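Major pepsin inhibitor 3 (Ascaris suum, PDB 1F32) inhibits the aspartic protease pepsin, as a secreted, disulfide-bonded protein of a parasitic roundworm. Local coordinates at residues A23-T28 and K85-Q90. Sequence-based numbering, arbitrary orientation.
Sequences ANLPWT and KLFIDQ
Lys-85 NZ is gripped twice by Trp-27: it makes a weak hydrogen bond of 3.2 Å to the backbone O of Trp-27, and it stands over the indole of the same residue as a cation-pi partner. From NZ to the centroid of the six-membered ring of Trp-27 is 3.9 Å, only 17° off the ring normal. The lysine side chain, extended beyond CG, crosses the tryptophan side chain at about a right angle and lays its methylenes over that face, where Lys-85 CD comes within 3.4 Å of Trp-27 CZ3 in a CH-pi contact. In Trp-27, CG stands anti to the backbone N (chi1 -172°), and the ring system carried on it meets the lysine chain.

Beside this pair Phe-87 extends its ring from strand 85-88 toward Leu-25 and Pro-26. Leu-25 CB sits over the centre of one face, 4.0 Å from the centroid, with Leu-25 CD1 above the CG-CD1 side. The edge of the phenyl ring meets the carbonyl of Pro-26, whose O lies in the ring plane 3.4 Å from Phe-87 CE2; Pro-26 centres an inverse gamma turn. Farther along, Leu-25 CD2 rests on Gln-90 CG at 3.7 Å, and Pro-26 CD approaches the backbone O of Gln-90.

The contact thus joins two separate antiparallel sheets through side chains, with Leu-82 of strand 79-82, which pairs with 85-88, touching both Trp-27 and Phe-87. Asp-95 touches Lys-85 and may temper its charge. With one weak hydrogen bond across it, this junction probably depends chiefly on aromatic faces, receiving a cation at Trp-27 and aliphatic carbon at Phe-87.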
loop_
_atom_site.group_PDB
_atom_site.type_symbol
_atom_site.label_atom_id
_atom_site.label_comp_id
_atom_site.label_asym_id
_atom_site.label_seq_id
_atom_site.Cartn_x
_atom_site.Cartn_y
_atom_site.Cartn_z
ATOM N N ALA A 23 -4.346 -0.585 1.803
ATOM C CA ALA A 23 -3.724 0.356 2.730
ATOM C C ALA A 23 -4.143 1.765 2.324
ATOM O O ALA A 23 -3.367 2.717 2.435
ATOM C CB ALA A 23 -2.205 0.217 2.680
ATOM N N ASN A 24 -5.377 1.889 1.839
ATOM C CA ASN A 24 -5.935 3.169 1.410
ATOM C C ASN A 24 -5.313 3.749 0.150
ATOM O O ASN A 24 -5.567 4.907 -0.195
ATOM C CB ASN A 24 -5.828 4.205 2.536
ATOM C CG ASN A 24 -6.786 3.935 3.669
ATOM O OD1 ASN A 24 -6.455 4.148 4.841
ATOM N ND2 ASN A 24 -7.993 3.484 3.332
ATOM N N LEU A 25 -4.506 2.955 -0.545
ATOM C CA LEU A 25 -3.875 3.416 -1.778
ATOM C C LEU A 25 -4.540 2.728 -2.983
ATOM O O LEU A 25 -4.897 1.547 -2.910
ATOM C CB LEU A 25 -2.370 3.114 -1.724
ATOM C CG LEU A 25 -1.651 3.871 -0.599
ATOM C CD1 LEU A 25 -0.196 3.475 -0.561
ATOM C CD2 LEU A 25 -1.784 5.374 -0.827
ATOM N N PRO A 26 -4.725 3.459 -4.100
ATOM C CA PRO A 26 -5.351 2.902 -5.309
ATOM C C PRO A 26 -4.408 1.939 -6.030
ATOM O O PRO A 26 -3.671 2.315 -6.939
ATOM C CB PRO A 26 -5.678 4.148 -6.127
ATOM C CG PRO A 26 -4.574 5.084 -5.753
ATOM C CD PRO A 26 -4.462 4.905 -4.265
ATOM N N TRP A 27 -4.473 0.684 -5.612
ATOM C CA TRP A 27 -3.620 -0.379 -6.122
ATOM C C TRP A 27 -3.827 -0.746 -7.592
ATOM O O TRP A 27 -2.880 -0.727 -8.383
ATOM C CB TRP A 27 -3.818 -1.616 -5.234
ATOM C CG TRP A 27 -2.889 -2.707 -5.509
ATOM C CD1 TRP A 27 -3.187 -3.929 -6.040
ATOM C CD2 TRP A 27 -1.480 -2.683 -5.312
ATOM N NE1 TRP A 27 -2.038 -4.673 -6.189
ATOM C CE2 TRP A 27 -0.974 -3.926 -5.746
ATOM C CE3 TRP A 27 -0.585 -1.722 -4.810
ATOM C CZ2 TRP A 27 0.390 -4.239 -5.693
ATOM C CZ3 TRP A 27 0.765 -2.034 -4.758
ATOM C CH2 TRP A 27 1.239 -3.282 -5.197
ATOM N N THR A 28 -5.053 -1.106 -7.947
ATOM C CA THR A 28 -5.361 -1.482 -9.317
ATOM C C THR A 28 -6.858 -1.303 -9.530
ATOM O O THR A 28 -7.623 -1.143 -8.563
ATOM C CB THR A 28 -4.969 -2.955 -9.593
ATOM O OG1 THR A 28 -4.993 -3.193 -11.010
ATOM C CG2 THR A 28 -5.953 -3.903 -8.941
ATOM N N LYS A 85 5.353 -0.262 -5.946
ATOM C CA LYS A 85 4.641 0.841 -6.596
ATOM C C LYS A 85 4.756 2.115 -5.763
ATOM O O LYS A 85 4.696 2.072 -4.541
ATOM C CB LYS A 85 3.172 0.470 -6.810
ATOM C CG LYS A 85 2.958 -0.746 -7.743
ATOM C CD LYS A 85 1.463 -1.013 -7.970
ATOM C CE LYS A 85 1.183 -2.299 -8.758
ATOM N NZ LYS A 85 -0.295 -2.458 -9.097
ATOM N N LEU A 86 4.913 3.249 -6.444
ATOM C CA LEU A 86 5.064 4.554 -5.799
ATOM C C LEU A 86 3.778 5.373 -5.845
ATOM O O LEU A 86 3.113 5.438 -6.889
ATOM C CB LEU A 86 6.184 5.349 -6.495
ATOM C CG LEU A 86 6.275 6.849 -6.170
ATOM C CD1 LEU A 86 6.652 7.014 -4.710
ATOM C CD2 LEU A 86 7.322 7.537 -7.071
ATOM N N PHE A 87 3.439 5.990 -4.712
ATOM C CA PHE A 87 2.244 6.823 -4.588
ATOM C C PHE A 87 2.574 8.175 -3.961
ATOM O O PHE A 87 3.244 8.236 -2.928
ATOM C CB PHE A 87 1.196 6.149 -3.699
ATOM C CG PHE A 87 0.760 4.795 -4.185
ATOM C CD1 PHE A 87 1.543 3.661 -3.948
ATOM C CD2 PHE A 87 -0.414 4.661 -4.915
ATOM C CE1 PHE A 87 1.156 2.414 -4.446
ATOM C CE2 PHE A 87 -0.814 3.414 -5.419
ATOM C CZ PHE A 87 -0.030 2.292 -5.189
ATOM N N ILE A 88 2.082 9.247 -4.578
ATOM C CA ILE A 88 2.266 10.599 -4.044
ATOM C C ILE A 88 0.857 11.205 -3.924
ATOM O O ILE A 88 0.062 11.138 -4.868
ATOM C CB ILE A 88 3.164 11.432 -4.968
ATOM C CG1 ILE A 88 4.594 10.877 -4.912
ATOM C CG2 ILE A 88 3.118 12.906 -4.560
ATOM C CD1 ILE A 88 5.547 11.476 -5.939
ATOM N N ASP A 89 0.530 11.759 -2.756
ATOM C CA ASP A 89 -0.800 12.323 -2.529
ATOM C C ASP A 89 -1.868 11.261 -2.816
ATOM O O ASP A 89 -2.914 11.550 -3.406
ATOM C CB ASP A 89 -1.041 13.538 -3.428
ATOM C CG ASP A 89 -0.346 14.783 -2.918
ATOM O OD1 ASP A 89 -0.566 15.135 -1.740
ATOM O OD2 ASP A 89 0.410 15.411 -3.695
ATOM N N GLN A 90 -1.582 10.031 -2.396
ATOM C CA GLN A 90 -2.473 8.891 -2.586
ATOM C C GLN A 90 -2.818 8.561 -4.027
ATOM O O GLN A 90 -3.898 8.033 -4.302
ATOM C CB GLN A 90 -3.767 9.078 -1.794
ATOM C CG GLN A 90 -3.720 8.501 -0.394
ATOM C CD GLN A 90 -3.159 9.461 0.623
ATOM O OE1 GLN A 90 -1.970 9.786 0.608
ATOM N NE2 GLN A 90 -4.021 9.932 1.521
#